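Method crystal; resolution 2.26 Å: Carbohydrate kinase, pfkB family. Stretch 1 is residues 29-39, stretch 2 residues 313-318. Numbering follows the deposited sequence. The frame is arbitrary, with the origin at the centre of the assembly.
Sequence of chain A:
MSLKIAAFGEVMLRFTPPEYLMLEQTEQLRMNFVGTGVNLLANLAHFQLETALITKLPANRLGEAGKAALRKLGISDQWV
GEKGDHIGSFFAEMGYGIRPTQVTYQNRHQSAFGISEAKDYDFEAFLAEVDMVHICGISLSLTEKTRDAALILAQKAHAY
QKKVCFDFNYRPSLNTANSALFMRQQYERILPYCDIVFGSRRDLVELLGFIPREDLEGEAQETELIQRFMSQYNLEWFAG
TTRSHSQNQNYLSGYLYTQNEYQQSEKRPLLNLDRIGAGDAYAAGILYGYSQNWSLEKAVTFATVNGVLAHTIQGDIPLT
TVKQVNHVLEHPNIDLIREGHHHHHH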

ATOM      1  N   LEU A  29       0.904   3.264   8.249  1.00 22.97           N
ATOM      2  CA  LEU A  29       0.701   4.669   8.590  1.00 22.73           C
ATOM      3  C   LEU A  29       1.220   5.570   7.488  1.00 22.15           C
ATOM      4  O   LEU A  29       2.041   5.162   6.670  1.00 21.66           O
ATOM      5  CB  LEU A  29       1.467   5.046   9.864  1.00 22.61           C
ATOM      6  CG  LEU A  29       1.217   4.391  11.227  1.00 26.84           C
ATOM      7  CD1 LEU A  29       2.381   4.763  12.139  1.00 23.92           C
ATOM      8  CD2 LEU A  29      -0.113   4.856  11.832  1.00 20.00           C
ATOM      9  N   ARG A  30       0.704   6.790   7.468  1.00 21.01           N
ATOM     10  CA  ARG A  30       1.191   7.823   6.573  1.00 23.74           C
ATOM     11  C   ARG A  30       1.606   8.874   7.603  1.00 25.46           C
ATOM     12  O   ARG A  30       0.848   9.169   8.529  1.00 24.26           O
ATOM     13  CB  ARG A  30       0.101   8.406   5.671  1.00 21.28           C
ATOM     14  CG  ARG A  30      -0.222   7.589   4.418  1.00 27.31           C
ATOM     15  CD  ARG A  30      -1.034   8.421   3.386  1.00 25.96           C
ATOM     16  NE  ARG A  30      -2.401   8.715   3.815  1.00 28.54           N
ATOM     17  CZ  ARG A  30      -3.436   7.884   3.671  1.00 32.12           C
ATOM     18  NH1 ARG A  30      -3.276   6.687   3.108  1.00 32.39           N
ATOM     19  NH2 ARG A  30      -4.641   8.250   4.083  1.00 30.55           N
HETATM   20  N   MSE A  31       2.813   9.402   7.475  1.00 26.48           N
HETATM   21  CA  MSE A  31       3.290  10.426   8.396  1.00 29.88           C
HETATM   22  C   MSE A  31       3.391  11.757   7.669  1.00 29.33           C
HETATM   23  O   MSE A  31       3.712  11.802   6.488  1.00 29.57           O
HETATM   24  CB  MSE A  31       4.674  10.057   8.936  1.00 33.87           C
HETATM   25  CG  MSE A  31       5.331  11.166   9.759  1.00 44.15           C
HETATM   26 SE   MSE A  31       7.219  10.823  10.155  1.00 64.24          SE
HETATM   27  CE  MSE A  31       8.013  11.664   8.606  1.00 52.63           C
ATOM     28  N   ASN A  32       3.109  12.845   8.370  1.00 29.40           N
ATOM     29  CA  ASN A  32       3.235  14.158   7.761  1.00 28.95           C
ATOM     30  C   ASN A  32       3.751  15.152   8.788  1.00 27.05           C
ATOM     31  O   ASN A  32       3.641  14.923   9.995  1.00 24.13           O
ATOM     32  CB  ASN A  32       1.889  14.638   7.199  1.00 33.33           C
ATOM     33  CG  ASN A  32       1.371  13.736   6.088  1.00 39.69           C
ATOM     34  OD1 ASN A  32       0.640  12.775   6.338  1.00 41.27           O
ATOM     35  ND2 ASN A  32       1.782  14.020   4.858  1.00 39.37           N
ATOM     36  N   PHE A  33       4.334  16.240   8.298  1.00 24.81           N
ATOM     37  CA  PHE A  33       4.843  17.294   9.167  1.00 25.78           C
ATOM     38  C   PHE A  33       3.766  18.357   9.179  1.00 26.89           C
ATOM     39  O   PHE A  33       3.447  18.940   8.148  1.00 26.13           O
ATOM     40  CB  PHE A  33       6.156  17.853   8.619  1.00 24.68           C
ATOM     41  CG  PHE A  33       7.314  16.914   8.777  1.00 25.10           C
ATOM     42  CD1 PHE A  33       8.047  16.886   9.957  1.00 23.56           C
ATOM     43  CD2 PHE A  33       7.640  16.016   7.765  1.00 24.98           C
ATOM     44  CE1 PHE A  33       9.092  15.974  10.128  1.00 24.60           C
ATOM     45  CE2 PHE A  33       8.680  15.100   7.924  1.00 23.59           C
ATOM     46  CZ  PHE A  33       9.407  15.080   9.106  1.00 23.68           C
ATOM     47  N   VAL A  34       3.183  18.574  10.351  1.00 26.29           N
ATOM     48  CA  VAL A  34       2.123  19.544  10.508  1.00 25.08           C
ATOM     49  C   VAL A  34       2.409  20.426  11.728  1.00 27.08           C
ATOM     50  O   VAL A  34       3.486  20.348  12.332  1.00 27.98           O
ATOM     51  CB  VAL A  34       0.750  18.821  10.682  1.00 25.73           C
ATOM     52  CG1 VAL A  34       0.460  17.943   9.460  1.00 22.96           C
ATOM     53  CG2 VAL A  34       0.772  17.953  11.935  1.00 20.49           C
ATOM     54  N   GLY A  35       1.429  21.255  12.072  1.00 27.05           N
ATOM     55  CA  GLY A  35       1.536  22.167  13.192  1.00 28.13           C
ATOM     56  C   GLY A  35       0.789  23.430  12.804  1.00 29.55           C
ATOM     57  O   GLY A  35       0.646  23.707  11.611  1.00 30.62           O
ATOM     58  N   THR A  36       0.295  24.181  13.787  1.00 28.70           N
ATOM     59  CA  THR A  36      -0.435  25.421  13.505  1.00 29.86           C
ATOM     60  C   THR A  36       0.325  26.324  12.536  1.00 29.40           C
ATOM     61  O   THR A  36      -0.230  26.762  11.533  1.00 31.36           O
ATOM     62  CB  THR A  36      -0.724  26.215  14.803  1.00 31.44           C
ATOM     63  OG1 THR A  36      -1.751  25.546  15.539  1.00 29.83           O
ATOM     64  CG2 THR A  36      -1.185  27.645  14.491  1.00 33.52           C
ATOM     65  N   GLY A  37       1.594  26.590  12.831  1.00 28.96           N
ATOM     66  CA  GLY A  37       2.396  27.437  11.960  1.00 30.07           C
ATOM     67  C   GLY A  37       2.616  26.848  10.573  1.00 30.44           C
ATOM     68  O   GLY A  37       2.675  27.576   9.580  1.00 30.64           O
ATOM     69  N   VAL A  38       2.741  25.529  10.494  1.00 29.98           N
ATOM     70  CA  VAL A  38       2.947  24.867   9.207  1.00 28.36           C
ATOM     71  C   VAL A  38       1.676  24.954   8.374  1.00 27.81           C
ATOM     72  O   VAL A  38       1.720  25.344   7.205  1.00 28.17           O
ATOM     73  CB  VAL A  38       3.341  23.381   9.404  1.00 28.41           C
ATOM     74  CG1 VAL A  38       3.614  22.714   8.054  1.00 26.42           C
ATOM     75  CG2 VAL A  38       4.574  23.303  10.294  1.00 27.34           C
ATOM     76  N   ASN A  39       0.541  24.618   8.984  1.00 27.10           N
ATOM     77  CA  ASN A  39      -0.743  24.647   8.280  1.00 27.59           C
ATOM     78  C   ASN A  39      -1.046  26.042   7.764  1.00 27.78           C
ATOM     79  O   ASN A  39      -1.475  26.221   6.616  1.00 25.75           O
ATOM     80  CB  ASN A  39      -1.893  24.205   9.201  1.00 25.34           C
ATOM     81  CG  ASN A  39      -1.637  22.858   9.853  1.00 27.90           C
ATOM     82  OD1 ASN A  39      -0.807  22.073   9.385  1.00 28.90           O
ATOM     83  ND2 ASN A  39      -2.361  22.574  10.932  1.00 25.79           N
ATOM     84  N   ILE A 313     -10.261  17.790   2.972  1.00 24.16           N
ATOM     85  CA  ILE A 313      -8.881  17.446   2.639  1.00 23.80           C
ATOM     86  C   ILE A 313      -8.287  16.567   3.724  1.00 25.72           C
ATOM     87  O   ILE A 313      -8.305  16.927   4.900  1.00 26.81           O
ATOM     88  CB  ILE A 313      -8.027  18.728   2.468  1.00 23.92           C
ATOM     89  CG1 ILE A 313      -8.556  19.530   1.262  1.00 24.15           C
ATOM     90  CG2 ILE A 313      -6.553  18.364   2.300  1.00 20.26           C
ATOM     91  CD1 ILE A 313      -7.832  20.854   0.997  1.00 20.14           C
ATOM     92  N   GLN A 314      -7.783  15.397   3.344  1.00 25.74           N
ATOM     93  CA  GLN A 314      -7.193  14.502   4.338  1.00 25.71           C
ATOM     94  C   GLN A 314      -5.929  15.148   4.913  1.00 26.21           C
ATOM     95  O   GLN A 314      -5.111  15.693   4.169  1.00 25.48           O
ATOM     96  CB  GLN A 314      -6.864  13.148   3.696  1.00 23.64           C
ATOM     97  CG  GLN A 314      -8.104  12.393   3.217  1.00 22.09           C
ATOM     98  CD  GLN A 314      -7.770  11.058   2.584  1.00 25.15           C
ATOM     99  OE1 GLN A 314      -7.321  10.122   3.264  1.00 27.85           O
ATOM    100  NE2 GLN A 314      -7.970  10.961   1.276  1.00 17.15           N
ATOM    101  N   GLY A 315      -5.776  15.103   6.235  1.00 27.37           N
ATOM    102  CA  GLY A 315      -4.600  15.700   6.852  1.00 27.88           C
ATOM    103  C   GLY A 315      -4.806  17.139   7.286  1.00 28.91           C
ATOM    104  O   GLY A 315      -5.769  17.792   6.873  1.00 25.80           O
ATOM    105  N   ASP A 316      -3.885  17.632   8.114  1.00 31.21           N
ATOM    106  CA  ASP A 316      -3.928  18.996   8.665  1.00 32.92           C
ATOM    107  C   ASP A 316      -3.686  20.146   7.697  1.00 32.84           C
ATOM    108  O   ASP A 316      -4.252  21.230   7.856  1.00 32.94           O
ATOM    109  CB  ASP A 316      -2.889  19.167   9.777  1.00 35.58           C
ATOM    110  CG  ASP A 316      -3.062  18.186  10.909  1.00 41.37           C
ATOM    111  OD1 ASP A 316      -3.048  18.637  12.071  1.00 46.41           O
ATOM    112  OD2 ASP A 316      -3.194  16.972  10.651  1.00 43.58           O
ATOM    113  N   ILE A 317      -2.812  19.925   6.724  1.00 31.98           N
ATOM    114  CA  ILE A 317      -2.452  20.976   5.778  1.00 31.01           C
ATOM    115  C   ILE A 317      -3.551  21.366   4.804  1.00 29.42           C
ATOM    116  O   ILE A 317      -4.013  20.542   4.020  1.00 28.87           O
ATOM    117  CB  ILE A 317      -1.210  20.588   4.940  1.00 32.76           C
ATOM    118  CG1 ILE A 317      -0.113  19.997   5.837  1.00 33.39           C
ATOM    119  CG2 ILE A 317      -0.678  21.820   4.214  1.00 32.77           C
ATOM    120  CD1 ILE A 317       0.507  20.984   6.789  1.00 37.66           C
ATOM    121  N   PRO A 318      -3.979  22.641   4.840  1.00 29.39           N
ATOM    122  CA  PRO A 318      -5.026  23.144   3.942  1.00 30.25           C
ATOM    123  C   PRO A 318      -4.338  23.492   2.624  1.00 31.94           C
ATOM    124  O   PRO A 318      -3.714  24.553   2.501  1.00 34.02           O
ATOM    125  CB  PRO A 318      -5.542  24.403   4.654  1.00 28.54           C
ATOM    126  CG  PRO A 318      -5.028  24.269   6.078  1.00 28.78           C
ATOM    127  CD  PRO A 318      -3.685  23.624   5.893  1.00 28.50           C
TER

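This is a small, mostly van der Waals contact, 334 Å² with both sides summed, in which an irregular segment packs against the end of a strand and the first turn of the following helix without a clear hydrogen bond between them. Residues 29-34 form the strand, Gly35 holds the N-cap position, and the helix begins at Thr36; its first turn is fixed by the bond from Asn39 N to Gly35 O (2.8 Å). The phi/psi of Gly35, 145/154, would jam a CB against the preceding carbonyl oxygen, so the turn calls for glycine. Stretch 2 has no regular structure, and the backbones approach most closely at the helical end: CA to CA is 4.8 Å for Asn39 and Ile317, against 6.3 Å for Val34 and Asp316.

Ile317 is the centre of the packing. Its CA-to-CB bond points sideways, but chi1 and chi2, both m, bring CD1 nearer stretch 1, where it lies 3.8 Å from Val38 CG1 and 4.0 Å from Val34 CG1. These are apolar contacts between branched side chains. The same methyl also meets polar atoms, 3.8 Å from Phe33 O and 3.1 Å from Asn39 OD1; the latter, between Ile317 CD1 and Asn39 OD1, is a close carbon-to-oxygen approach; an aliphatic methyl is not a conventional donor, so it is counted as packing.

Val34 points toward stretch 2, and its CG1 also rests 3.6 Å from Asp316 CB, the closest pair of these two residues, with the carboxylate close by (Asp316 OD1 to Val34 CG2, 3.9 Å); Asp316 OD2 is hydrogen-bonded elsewhere in the structure. Asn39, the residue most covered by the contact (75 Å²), likewise packs rather than bonds: OD1 is 3.6 Å from Asp316 CB, and Asn39 CB is 3.8 Å from Pro318 CD. The proline ring, lacking an amide hydrogen, also places CD 3.5 Å from Asn39 O.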